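Local atomic coordinates of nematode fatty acid retinoid binding protein (PDB entry 4XCP), a protein that probably binds fatty acids and retinol, and holds palmitic acid within its all-helical fold. Residues A127-V132 against A164-E169; K45-E50 against A65-K70; K86-A91 against G148-F153. All blocks are in the same frame, centred on the assembly; numbering follows the deposited sequence.

All three contacts join helices of one small all-helical chain, within the region that defines the fatty acid and retinol-binding family. Contact 2 comes first along the chain, complete before either of the others begins, bringing helix 42-53 against helix 60-70. Contacts 1 and 3 interleave: contact 3 ties the end of helix 72-90 to the junction of helices 141-150 and 152-159, while contact 1 sets helix 162-167 on helix 122-138. Contacts 1 and 2 lie on opposite sides of the chain's centre, their centres about 31 Å apart; the centre of contact 3 is about 22 Å from that of contact 1 and about 27 Å from that of contact 2. Only contact 2 touches bound palmitic acid, through Leu48.

Contact 1. Residues A127-V132 against A164-E169; sequences ASVKEV and AKFAGE
Lys130 and Ala167 bring the backbones together, their CA atoms 5.3 Å apart where the middle of helix 122-138 meets the last turn of helix 162-167. In this all-helical fatty acid and retinol-binding protein, the contact lays the closing helix on an earlier one. The small side chain of Ala167 is consistent with so close an approach: its CB lies 3.9 Å from Lys130 N and 4.0 Å from Lys130 CB. Beside it, Val129 crosses Phe166 at about a right angle: CG2 meets the ring obliquely at CD2 (3.8 Å) and also touches CE2. Leu28 packs on both, extending the apolar side into the N-terminal part of the chain. The other side is polar and exposed. Gly168, with phi at 91°, turns the chain out of the helix to a poorly ordered Glu169. Lys130 is extended as far as CE, and its bend at chi4 (69°) carries NZ beside Glu169 CA. The salt bridge of NZ to Glu169 OE1 is long, at 3.6 Å, and loose at best given that disorder. A water links the two residues by another route, donating to Lys130 O at 2.8 Å and to Glu169 OE1 at 3.0 Å.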
ATOM      1  N   ALA A 127     -11.165  -9.568  -1.675  1.00 23.43           N
ATOM      2  CA  ALA A 127     -12.221  -8.651  -1.239  1.00 24.09           C
ATOM      3  C   ALA A 127     -11.696  -7.211  -1.181  1.00 24.76           C
ATOM      4  O   ALA A 127     -12.404  -6.321  -1.652  1.00 22.28           O
ATOM      5  CB  ALA A 127     -12.776  -9.073   0.113  1.00 25.20           C
ATOM      6  N   SER A 128     -10.440  -6.988  -0.694  1.00 20.21           N
ATOM      7  CA  SER A 128      -9.880  -5.625  -0.660  1.00 19.96           C
ATOM      8  C   SER A 128      -9.637  -5.056  -2.065  1.00 21.99           C
ATOM      9  O   SER A 128      -9.942  -3.893  -2.297  1.00 20.76           O
ATOM     10  CB  SER A 128      -8.612  -5.533   0.192  1.00 23.21           C
ATOM     11  OG  SER A 128      -7.530  -6.264  -0.356  1.00 35.11           O
ATOM     12  N   VAL A 129      -9.135  -5.881  -2.999  1.00 18.20           N
ATOM     13  CA  VAL A 129      -8.869  -5.467  -4.387  1.00 18.93           C
ATOM     14  C   VAL A 129     -10.181  -5.166  -5.111  1.00 24.30           C
ATOM     15  O   VAL A 129     -10.269  -4.190  -5.866  1.00 23.88           O
ATOM     16  CB  VAL A 129      -7.987  -6.504  -5.143  1.00 21.92           C
ATOM     17  CG1 VAL A 129      -7.844  -6.160  -6.629  1.00 22.06           C
ATOM     18  CG2 VAL A 129      -6.612  -6.623  -4.485  1.00 20.43           C
ATOM     19  N   LYS A 130     -11.191  -6.022  -4.888  1.00 20.80           N
ATOM     20  CA  LYS A 130     -12.525  -5.874  -5.466  1.00 20.76           C
ATOM     21  C   LYS A 130     -13.109  -4.500  -5.114  1.00 22.48           C
ATOM     22  O   LYS A 130     -13.595  -3.809  -6.012  1.00 22.71           O
ATOM     23  CB  LYS A 130     -13.448  -7.027  -5.005  1.00 23.91           C
ATOM     24  CG  LYS A 130     -14.728  -7.164  -5.829  1.00 44.04           C
ATOM     25  CD  LYS A 130     -15.569  -8.340  -5.334  1.00 59.29           C
ATOM     26  CE  LYS A 130     -16.937  -8.416  -5.975  1.00 76.57           C
ATOM     27  NZ  LYS A 130     -16.874  -8.777  -7.419  1.00 86.05           N
ATOM     28  N   GLU A 131     -12.986  -4.075  -3.837  1.00 18.77           N
ATOM     29  CA  GLU A 131     -13.442  -2.757  -3.393  1.00 18.36           C
ATOM     30  C   GLU A 131     -12.652  -1.607  -4.033  1.00 21.72           C
ATOM     31  O   GLU A 131     -13.257  -0.636  -4.464  1.00 21.57           O
ATOM     32  CB  GLU A 131     -13.418  -2.625  -1.860  1.00 19.40           C
ATOM     33  CG  GLU A 131     -14.094  -1.351  -1.338  1.00 21.57           C
ATOM     34  CD  GLU A 131     -15.465  -0.988  -1.894  1.00 28.04           C
ATOM     35  OE1 GLU A 131     -16.197  -1.886  -2.374  1.00 22.92           O
ATOM     36  OE2 GLU A 131     -15.799   0.219  -1.866  1.00 25.93           O
ATOM     37  N   VAL A 132     -11.311  -1.698  -4.045  1.00 18.00           N
ATOM     38  CA  VAL A 132     -10.430  -0.683  -4.635  1.00 17.01           C
ATOM     39  C   VAL A 132     -10.772  -0.539  -6.147  1.00 20.86           C
ATOM     40  O   VAL A 132     -10.937   0.578  -6.636  1.00 19.56           O
ATOM     41  CB  VAL A 132      -8.929  -1.017  -4.359  1.00 19.50           C
ATOM     42  CG1 VAL A 132      -7.998  -0.164  -5.216  1.00 19.35           C
ATOM     43  CG2 VAL A 132      -8.594  -0.843  -2.872  1.00 18.29           C
ATOM     44  N   ALA A 164      -9.183  -7.239 -11.736  1.00 24.91           N
ATOM     45  CA  ALA A 164     -10.431  -7.996 -11.846  1.00 25.08           C
ATOM     46  C   ALA A 164     -10.172  -9.498 -11.856  1.00 29.35           C
ATOM     47  O   ALA A 164     -10.883 -10.225 -11.177  1.00 28.57           O
ATOM     48  CB  ALA A 164     -11.210  -7.572 -13.084  1.00 26.26           C
ATOM     49  N   LYS A 165      -9.135  -9.955 -12.586  1.00 28.56           N
ATOM     50  CA  LYS A 165      -8.710 -11.364 -12.651  1.00 29.69           C
ATOM     51  C   LYS A 165      -8.380 -11.874 -11.240  1.00 33.38           C
ATOM     52  O   LYS A 165      -8.879 -12.923 -10.849  1.00 34.56           O
ATOM     53  CB  LYS A 165      -7.474 -11.520 -13.555  1.00 33.61           C
ATOM     54  CG  LYS A 165      -7.769 -12.099 -14.933  1.00 58.47           C
ATOM     55  CD  LYS A 165      -6.546 -12.030 -15.862  1.00 73.45           C
ATOM     56  CE  LYS A 165      -6.501 -10.764 -16.699  1.00 85.27           C
ATOM     57  NZ  LYS A 165      -5.157 -10.529 -17.293  1.00 92.47           N
ATOM     58  N   PHE A 166      -7.582 -11.113 -10.464  1.00 27.61           N
ATOM     59  CA  PHE A 166      -7.243 -11.492  -9.092  1.00 26.32           C
ATOM     60  C   PHE A 166      -8.469 -11.533  -8.179  1.00 33.34           C
ATOM     61  O   PHE A 166      -8.651 -12.505  -7.450  1.00 33.36           O
ATOM     62  CB  PHE A 166      -6.171 -10.557  -8.496  1.00 26.20           C
ATOM     63  CG  PHE A 166      -5.857 -10.885  -7.054  1.00 26.21           C
ATOM     64  CD1 PHE A 166      -5.031 -11.960  -6.731  1.00 28.50           C
ATOM     65  CD2 PHE A 166      -6.413 -10.143  -6.016  1.00 25.75           C
ATOM     66  CE1 PHE A 166      -4.768 -12.283  -5.394  1.00 27.93           C
ATOM     67  CE2 PHE A 166      -6.151 -10.475  -4.682  1.00 27.14           C
ATOM     68  CZ  PHE A 166      -5.338 -11.545  -4.384  1.00 25.55           C
ATOM     69  N   ALA A 167      -9.284 -10.464  -8.189  1.00 32.57           N
ATOM     70  CA  ALA A 167     -10.469 -10.332  -7.343  1.00 33.87           C
ATOM     71  C   ALA A 167     -11.514 -11.434  -7.606  1.00 43.59           C
ATOM     72  O   ALA A 167     -12.326 -11.734  -6.731  1.00 43.41           O
ATOM     73  CB  ALA A 167     -11.083  -8.952  -7.530  1.00 34.21           C
ATOM     74  N   GLY A 168     -11.452 -12.037  -8.790  1.00 44.94           N
ATOM     75  CA  GLY A 168     -12.338 -13.115  -9.206  1.00 47.71           C
ATOM     76  C   GLY A 168     -13.558 -12.588  -9.919  1.00 58.62           C
ATOM     77  O   GLY A 168     -13.904 -13.079 -11.001  1.00 61.05           O
ATOM     78  N   GLU A 169     -14.206 -11.558  -9.311  1.00 56.96           N
ATOM     79  CA  GLU A 169     -15.413 -10.860  -9.780  1.00 89.83           C
ATOM     80  C   GLU A 169     -16.631 -11.782  -9.795  1.00133.20           C
ATOM     81  O   GLU A 169     -16.949 -12.395  -8.775  1.00 99.64           O
ATOM     82  CB  GLU A 169     -15.200 -10.172 -11.148  1.00 91.32           C
ATOM     83  CG  GLU A 169     -14.101  -9.120 -11.159  1.00 98.78           C
ATOM     84  CD  GLU A 169     -14.517  -7.736 -10.700  1.00111.78           C
ATOM     85  OE1 GLU A 169     -14.308  -7.416  -9.509  1.00 93.06           O
ATOM     86  OE2 GLU A 169     -15.023  -6.958 -11.543  1.00105.97           O
TER
HETATM   87  O   HOH W   1     -14.842  -4.678  -8.385  1.00 30.93           O

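Contact 2. Residues K45-E50 against A65-K70; sequences KTVLKE and AALKKK
Val47 and Leu67 meet where segments 45-50 and 65-70, of helices 42-53 and 60-70, run in roughly opposed directions but well off antiparallel, at 138°, with their axes 10.1 Å apart. The tight part is apolar. Val47 CG1 lies 3.7 Å from Leu67 CD1, the two side chains crossing at about a right angle, and the same methyl of Val47 touches Lys70 CB at 3.8 Å. Leu67 has CG anti to the backbone N (chi1 176°); from there CD1 meets Val47 and also Leu48 CD2, which lies 3.9 Å from Leu67 CD2. Leu48 starts out pointing away from helix 60-70, yet its CD2 swings back to make this contact. On the exposed side a single ion pair does the joining. Lys70 bends at chi2 and chi3, which brings CE beside Glu50 CB and OE1, and NZ gives a hydrogen bond of 2.8 Å to Glu50 OE1 as part of the salt bridge. The ammonium approaches from above the carboxylate plane, 51° out of it. Val51 touches both Leu67 and Lys70, and Leu48 also contacts a bound palmitic acid. Helix 72-90 packs on the leucines: its Leu74 touches Leu48 and Leu67 alike, and its Val78 meets Leu67.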
ATOM      1  N   LYS A  45      12.106  -6.296   9.864  1.00 15.62           N
ATOM      2  CA  LYS A  45      10.762  -6.776  10.211  1.00 15.42           C
ATOM      3  C   LYS A  45      10.495  -6.662  11.710  1.00 18.44           C
ATOM      4  O   LYS A  45       9.398  -6.275  12.084  1.00 17.80           O
ATOM      5  CB  LYS A  45      10.598  -8.233   9.770  1.00 15.88           C
ATOM      6  CG  LYS A  45      10.523  -8.403   8.252  1.00 21.73           C
ATOM      7  CD  LYS A  45      10.796  -9.869   8.020  1.00 30.98           C
ATOM      8  CE  LYS A  45      10.688 -10.350   6.627  1.00 35.15           C
ATOM      9  NZ  LYS A  45      10.847 -11.835   6.631  1.00 33.45           N
ATOM     10  N   THR A  46      11.503  -6.970  12.563  1.00 14.96           N
ATOM     11  CA  THR A  46      11.349  -6.823  14.012  1.00 15.55           C
ATOM     12  C   THR A  46      11.073  -5.360  14.357  1.00 18.96           C
ATOM     13  O   THR A  46      10.148  -5.070  15.120  1.00 18.71           O
ATOM     14  CB  THR A  46      12.580  -7.342  14.749  1.00 18.31           C
ATOM     15  OG1 THR A  46      12.587  -8.747  14.576  1.00 18.51           O
ATOM     16  CG2 THR A  46      12.556  -6.999  16.256  1.00 15.84           C
ATOM     17  N   VAL A  47      11.884  -4.447  13.791  1.00 14.73           N
ATOM     18  CA  VAL A  47      11.784  -3.017  14.064  1.00 15.24           C
ATOM     19  C   VAL A  47      10.441  -2.441  13.555  1.00 18.45           C
ATOM     20  O   VAL A  47       9.805  -1.673  14.284  1.00 17.04           O
ATOM     21  CB  VAL A  47      13.045  -2.259  13.564  1.00 20.01           C
ATOM     22  CG1 VAL A  47      12.884  -0.749  13.705  1.00 20.56           C
ATOM     23  CG2 VAL A  47      14.280  -2.721  14.350  1.00 19.43           C
ATOM     24  N   LEU A  48       9.969  -2.886  12.373  1.00 16.65           N
ATOM     25  CA  LEU A  48       8.673  -2.440  11.837  1.00 16.51           C
ATOM     26  C   LEU A  48       7.525  -2.878  12.744  1.00 20.17           C
ATOM     27  O   LEU A  48       6.661  -2.059  13.084  1.00 20.57           O
ATOM     28  CB  LEU A  48       8.458  -2.924  10.386  1.00 16.11           C
ATOM     29  CG  LEU A  48       9.368  -2.263   9.328  1.00 20.13           C
ATOM     30  CD1 LEU A  48       9.254  -2.979   7.997  1.00 19.74           C
ATOM     31  CD2 LEU A  48       9.051  -0.763   9.154  1.00 20.25           C
ATOM     32  N   LYS A  49       7.556  -4.139  13.180  1.00 16.03           N
ATOM     33  CA  LYS A  49       6.571  -4.717  14.087  1.00 17.30           C
ATOM     34  C   LYS A  49       6.573  -3.980  15.440  1.00 21.89           C
ATOM     35  O   LYS A  49       5.500  -3.620  15.931  1.00 21.62           O
ATOM     36  CB  LYS A  49       6.840  -6.223  14.269  1.00 21.30           C
ATOM     37  CG  LYS A  49       5.857  -6.934  15.202  1.00 34.54           C
ATOM     38  CD  LYS A  49       6.155  -8.415  15.279  1.00 48.18           C
ATOM     39  CE  LYS A  49       5.227  -9.148  16.226  1.00 64.46           C
ATOM     40  NZ  LYS A  49       3.836  -9.244  15.704  1.00 71.27           N
ATOM     41  N   GLU A  50       7.764  -3.734  16.024  1.00 18.41           N
ATOM     42  CA  GLU A  50       7.880  -3.006  17.307  1.00 19.03           C
ATOM     43  C   GLU A  50       7.332  -1.571  17.197  1.00 22.87           C
ATOM     44  O   GLU A  50       6.629  -1.122  18.094  1.00 23.11           O
ATOM     45  CB  GLU A  50       9.341  -2.972  17.800  1.00 19.93           C
ATOM     46  CG  GLU A  50       9.800  -4.304  18.351  1.00 22.86           C
ATOM     47  CD  GLU A  50      11.289  -4.410  18.597  1.00 27.34           C
ATOM     48  OE1 GLU A  50      12.043  -3.529  18.133  1.00 17.97           O
ATOM     49  OE2 GLU A  50      11.709  -5.426  19.185  1.00 22.12           O
ATOM     50  N   ALA A  65       8.843   8.986  12.067  1.00 17.55           N
ATOM     51  CA  ALA A  65       9.766   9.604  13.031  1.00 17.33           C
ATOM     52  C   ALA A  65      10.152   8.593  14.128  1.00 21.27           C
ATOM     53  O   ALA A  65      11.332   8.499  14.467  1.00 21.81           O
ATOM     54  CB  ALA A  65       9.139  10.865  13.640  1.00 18.39           C
ATOM     55  N   ALA A  66       9.177   7.801  14.639  1.00 18.68           N
ATOM     56  CA  ALA A  66       9.435   6.755  15.650  1.00 18.75           C
ATOM     57  C   ALA A  66      10.322   5.665  15.037  1.00 22.40           C
ATOM     58  O   ALA A  66      11.250   5.193  15.686  1.00 22.88           O
ATOM     59  CB  ALA A  66       8.120   6.158  16.158  1.00 19.47           C
ATOM     60  N   LEU A  67      10.080   5.322  13.758  1.00 17.65           N
ATOM     61  CA  LEU A  67      10.887   4.346  13.039  1.00 17.22           C
ATOM     62  C   LEU A  67      12.356   4.829  12.878  1.00 21.22           C
ATOM     63  O   LEU A  67      13.283   4.061  13.139  1.00 20.28           O
ATOM     64  CB  LEU A  67      10.244   4.004  11.666  1.00 16.85           C
ATOM     65  CG  LEU A  67      11.052   3.046  10.770  1.00 20.66           C
ATOM     66  CD1 LEU A  67      11.269   1.685  11.441  1.00 20.61           C
ATOM     67  CD2 LEU A  67      10.403   2.878   9.438  1.00 18.97           C
ATOM     68  N   LYS A  68      12.551   6.100  12.481  1.00 18.94           N
ATOM     69  CA  LYS A  68      13.865   6.728  12.304  1.00 18.86           C
ATOM     70  C   LYS A  68      14.663   6.711  13.599  1.00 22.82           C
ATOM     71  O   LYS A  68      15.872   6.515  13.560  1.00 22.23           O
ATOM     72  CB  LYS A  68      13.719   8.176  11.798  1.00 21.91           C
ATOM     73  CG  LYS A  68      13.381   8.286  10.322  1.00 27.03           C
ATOM     74  CD  LYS A  68      13.199   9.734   9.907  1.00 38.02           C
ATOM     75  CE  LYS A  68      13.191   9.907   8.408  1.00 51.15           C
ATOM     76  NZ  LYS A  68      12.635  11.235   8.016  1.00 64.36           N
ATOM     77  N   LYS A  69      13.982   6.886  14.747  1.00 20.51           N
ATOM     78  CA  LYS A  69      14.604   6.852  16.072  1.00 20.90           C
ATOM     79  C   LYS A  69      15.232   5.467  16.322  1.00 23.99           C
ATOM     80  O   LYS A  69      16.378   5.388  16.765  1.00 23.14           O
ATOM     81  CB  LYS A  69      13.574   7.214  17.162  1.00 23.65           C
ATOM     82  CG  LYS A  69      14.162   7.316  18.576  1.00 48.18           C
ATOM     83  CD  LYS A  69      13.393   6.463  19.614  1.00 59.79           C
ATOM     84  CE  LYS A  69      13.841   5.007  19.681  1.00 57.14           C
ATOM     85  NZ  LYS A  69      12.783   4.122  20.242  1.00 49.19           N
ATOM     86  N   LYS A  70      14.497   4.386  15.996  1.00 20.16           N
ATOM     87  CA  LYS A  70      14.990   3.017  16.166  1.00 19.45           C
ATOM     88  C   LYS A  70      16.022   2.666  15.101  1.00 21.15           C
ATOM     89  O   LYS A  70      16.989   1.981  15.393  1.00 19.79           O
ATOM     90  CB  LYS A  70      13.834   2.018  16.082  1.00 22.22           C
ATOM     91  CG  LYS A  70      12.725   2.225  17.108  1.00 33.22           C
ATOM     92  CD  LYS A  70      12.799   1.245  18.254  1.00 42.36           C
ATOM     93  CE  LYS A  70      12.197  -0.111  17.948  1.00 41.04           C
ATOM     94  NZ  LYS A  70      12.246  -0.978  19.154  1.00 41.22           N
TER

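Contact 3. Residues K86-A91 against G148-F153; sequences KSKIAA and GKQFPF
Lys88 and Gln150 supply the polar link of this surface contact. The lysine reaches across from helix 72-90, and its NZ donates a hydrogen bond of 2.9 Å to the backbone O of Gln150. The C=O...N angle is 169°, so the ammonium sits almost straight out from the carbonyl. Gln150 is the last residue of helix 141-150, and the partial negative charge expected at this end of a helix would suit a lysine ammonium there. Lys88 CD and Lys88 CE also pass beside Gln150 O, both at 3.4 Å.

The apolar contacts gather round the Phe151 ring. Ile89 CD1 comes to the edge, near the ring plane, 3.6 Å from Phe151 CZ. Lys88 CB approaches the same CZ obliquely, also at 3.6 Å, so the lysine gives its stem to the ring and its tip to the carbonyl. Phe151 marks the break between two helices: it is the first residue to leave helix 141-150 and also the N-cap position of helix 152-159, so helix 72-90 is packed against a helix-to-helix corner of this all-helical lipid-binding fold. Phe147, one turn back, meets the Phe151 ring with the planes at about 20°, while Ile89 also packs on Lys97, Ala100 and Glu101 of helix 94-115.

Plain van der Waals contacts lie on the other flank. Gln150 bends at chi2 (-48°), which sets CD 3.7 Å from Ala91 CB; its CG lies 3.4 Å from Lys88 O, the carbonyl that accepts the Ala91 N-H.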
ATOM      1  N   LYS A  86       3.197  10.782  -1.295  1.00 25.21           N
ATOM      2  CA  LYS A  86       2.649  12.045  -0.796  1.00 25.41           C
ATOM      3  C   LYS A  86       2.677  13.138  -1.877  1.00 29.54           C
ATOM      4  O   LYS A  86       1.686  13.853  -2.019  1.00 29.76           O
ATOM      5  CB  LYS A  86       3.395  12.492   0.485  1.00 27.36           C
ATOM      6  CG  LYS A  86       2.743  13.629   1.245  1.00 40.35           C
ATOM      7  CD  LYS A  86       3.515  13.952   2.514  1.00 55.40           C
ATOM      8  CE  LYS A  86       2.834  15.030   3.324  1.00 71.39           C
ATOM      9  NZ  LYS A  86       3.426  15.163   4.681  1.00 84.91           N
ATOM     10  N   SER A  87       3.785  13.249  -2.644  1.00 25.89           N
ATOM     11  CA  SER A  87       3.895  14.249  -3.708  1.00 27.13           C
ATOM     12  C   SER A  87       3.009  13.916  -4.912  1.00 31.01           C
ATOM     13  O   SER A  87       2.502  14.827  -5.567  1.00 31.03           O
ATOM     14  CB  SER A  87       5.348  14.465  -4.131  1.00 32.50           C
ATOM     15  OG  SER A  87       5.834  13.402  -4.934  1.00 47.69           O
ATOM     16  N   LYS A  88       2.810  12.618  -5.195  1.00 26.87           N
ATOM     17  CA  LYS A  88       1.933  12.182  -6.286  1.00 25.91           C
ATOM     18  C   LYS A  88       0.476  12.522  -5.951  1.00 29.27           C
ATOM     19  O   LYS A  88      -0.212  13.059  -6.811  1.00 28.79           O
ATOM     20  CB  LYS A  88       2.118  10.694  -6.572  1.00 25.93           C
ATOM     21  CG  LYS A  88       3.369  10.390  -7.381  1.00 27.30           C
ATOM     22  CD  LYS A  88       3.641   8.907  -7.368  1.00 35.94           C
ATOM     23  CE  LYS A  88       4.677   8.508  -8.383  1.00 47.91           C
ATOM     24  NZ  LYS A  88       4.288   7.242  -9.061  1.00 59.41           N
ATOM     25  N   ILE A  89       0.039  12.284  -4.685  1.00 26.61           N
ATOM     26  CA  ILE A  89      -1.309  12.595  -4.174  1.00 27.04           C
ATOM     27  C   ILE A  89      -1.552  14.113  -4.225  1.00 31.22           C
ATOM     28  O   ILE A  89      -2.624  14.534  -4.654  1.00 31.55           O
ATOM     29  CB  ILE A  89      -1.554  12.020  -2.742  1.00 30.01           C
ATOM     30  CG1 ILE A  89      -1.327  10.489  -2.630  1.00 30.70           C
ATOM     31  CG2 ILE A  89      -2.931  12.397  -2.162  1.00 30.56           C
ATOM     32  CD1 ILE A  89      -2.011   9.645  -3.526  1.00 41.17           C
ATOM     33  N   ALA A  90      -0.540  14.925  -3.827  1.00 27.10           N
ATOM     34  CA  ALA A  90      -0.597  16.392  -3.838  1.00 27.71           C
ATOM     35  C   ALA A  90      -0.884  16.978  -5.242  1.00 30.59           C
ATOM     36  O   ALA A  90      -1.495  18.038  -5.339  1.00 30.73           O
ATOM     37  CB  ALA A  90       0.700  16.976  -3.279  1.00 28.61           C
ATOM     38  N   ALA A  91      -0.444  16.285  -6.318  1.00 26.51           N
ATOM     39  CA  ALA A  91      -0.657  16.696  -7.708  1.00 26.33           C
ATOM     40  C   ALA A  91      -2.060  16.313  -8.233  1.00 29.05           C
ATOM     41  O   ALA A  91      -2.439  16.732  -9.317  1.00 29.57           O
ATOM     42  CB  ALA A  91       0.428  16.105  -8.599  1.00 26.96           C
ATOM     43  N   GLY A 148      -4.193   8.112 -13.213  1.00 21.74           N
ATOM     44  CA  GLY A 148      -3.271   7.436 -14.125  1.00 22.11           C
ATOM     45  C   GLY A 148      -1.993   8.188 -14.446  1.00 28.43           C
ATOM     46  O   GLY A 148      -0.951   7.571 -14.685  1.00 27.34           O
ATOM     47  N   LYS A 149      -2.063   9.527 -14.464  1.00 27.88           N
ATOM     48  CA  LYS A 149      -0.914  10.409 -14.737  1.00 28.65           C
ATOM     49  C   LYS A 149       0.113  10.303 -13.602  1.00 30.36           C
ATOM     50  O   LYS A 149       1.313  10.292 -13.860  1.00 30.81           O
ATOM     51  CB  LYS A 149      -1.408  11.857 -14.913  1.00 33.02           C
ATOM     52  CG  LYS A 149      -0.343  12.861 -15.336  1.00 54.48           C
ATOM     53  CD  LYS A 149      -0.976  14.047 -16.042  1.00 69.25           C
ATOM     54  CE  LYS A 149      -0.082  15.258 -16.053  1.00 83.43           C
ATOM     55  NZ  LYS A 149      -0.348  16.140 -14.886  1.00 95.40           N
ATOM     56  N   GLN A 150      -0.364  10.176 -12.350  1.00 25.37           N
ATOM     57  CA  GLN A 150       0.498  10.058 -11.182  1.00 24.11           C
ATOM     58  C   GLN A 150       0.850   8.626 -10.861  1.00 27.67           C
ATOM     59  O   GLN A 150       1.923   8.370 -10.307  1.00 27.19           O
ATOM     60  CB  GLN A 150      -0.138  10.747  -9.948  1.00 25.06           C
ATOM     61  CG  GLN A 150      -0.425  12.263 -10.112  1.00 23.53           C
ATOM     62  CD  GLN A 150       0.707  13.081 -10.680  1.00 37.25           C
ATOM     63  OE1 GLN A 150       0.517  13.913 -11.574  1.00 36.69           O
ATOM     64  NE2 GLN A 150       1.906  12.836 -10.211  1.00 26.03           N
ATOM     65  N   PHE A 151      -0.067   7.688 -11.158  1.00 23.00           N
ATOM     66  CA  PHE A 151       0.128   6.279 -10.834  1.00 21.99           C
ATOM     67  C   PHE A 151      -0.085   5.393 -12.054  1.00 25.48           C
ATOM     68  O   PHE A 151      -1.081   4.679 -12.098  1.00 24.41           O
ATOM     69  CB  PHE A 151      -0.814   5.884  -9.695  1.00 22.74           C
ATOM     70  CG  PHE A 151      -0.531   6.592  -8.395  1.00 23.63           C
ATOM     71  CD1 PHE A 151       0.474   6.142  -7.546  1.00 25.45           C
ATOM     72  CD2 PHE A 151      -1.277   7.704  -8.012  1.00 24.91           C
ATOM     73  CE1 PHE A 151       0.717   6.783  -6.330  1.00 26.32           C
ATOM     74  CE2 PHE A 151      -1.027   8.349  -6.800  1.00 26.45           C
ATOM     75  CZ  PHE A 151      -0.047   7.874  -5.960  1.00 24.43           C
ATOM     76  N   PRO A 152       0.841   5.416 -13.048  1.00 24.22           N
ATOM     77  CA  PRO A 152       0.616   4.636 -14.279  1.00 24.36           C
ATOM     78  C   PRO A 152       0.660   3.131 -14.099  1.00 27.26           C
ATOM     79  O   PRO A 152      -0.025   2.436 -14.840  1.00 27.85           O
ATOM     80  CB  PRO A 152       1.702   5.147 -15.235  1.00 27.07           C
ATOM     81  CG  PRO A 152       2.796   5.636 -14.337  1.00 30.89           C
ATOM     82  CD  PRO A 152       2.096   6.208 -13.138  1.00 26.14           C
ATOM     83  N   PHE A 153       1.427   2.622 -13.113  1.00 22.18           N
ATOM     84  CA  PHE A 153       1.473   1.176 -12.880  1.00 20.66           C
ATOM     85  C   PHE A 153       0.131   0.687 -12.362  1.00 23.93           C
ATOM     86  O   PHE A 153      -0.383  -0.320 -12.851  1.00 25.17           O
ATOM     87  CB  PHE A 153       2.621   0.774 -11.911  1.00 21.36           C
ATOM     88  CG  PHE A 153       2.638  -0.717 -11.651  1.00 21.88           C
ATOM     89  CD1 PHE A 153       3.356  -1.576 -12.478  1.00 25.80           C
ATOM     90  CD2 PHE A 153       1.883  -1.270 -10.620  1.00 21.42           C
ATOM     91  CE1 PHE A 153       3.330  -2.957 -12.266  1.00 25.31           C
ATOM     92  CE2 PHE A 153       1.856  -2.648 -10.415  1.00 23.17           C
ATOM     93  CZ  PHE A 153       2.571  -3.480 -11.242  1.00 21.93           C
TER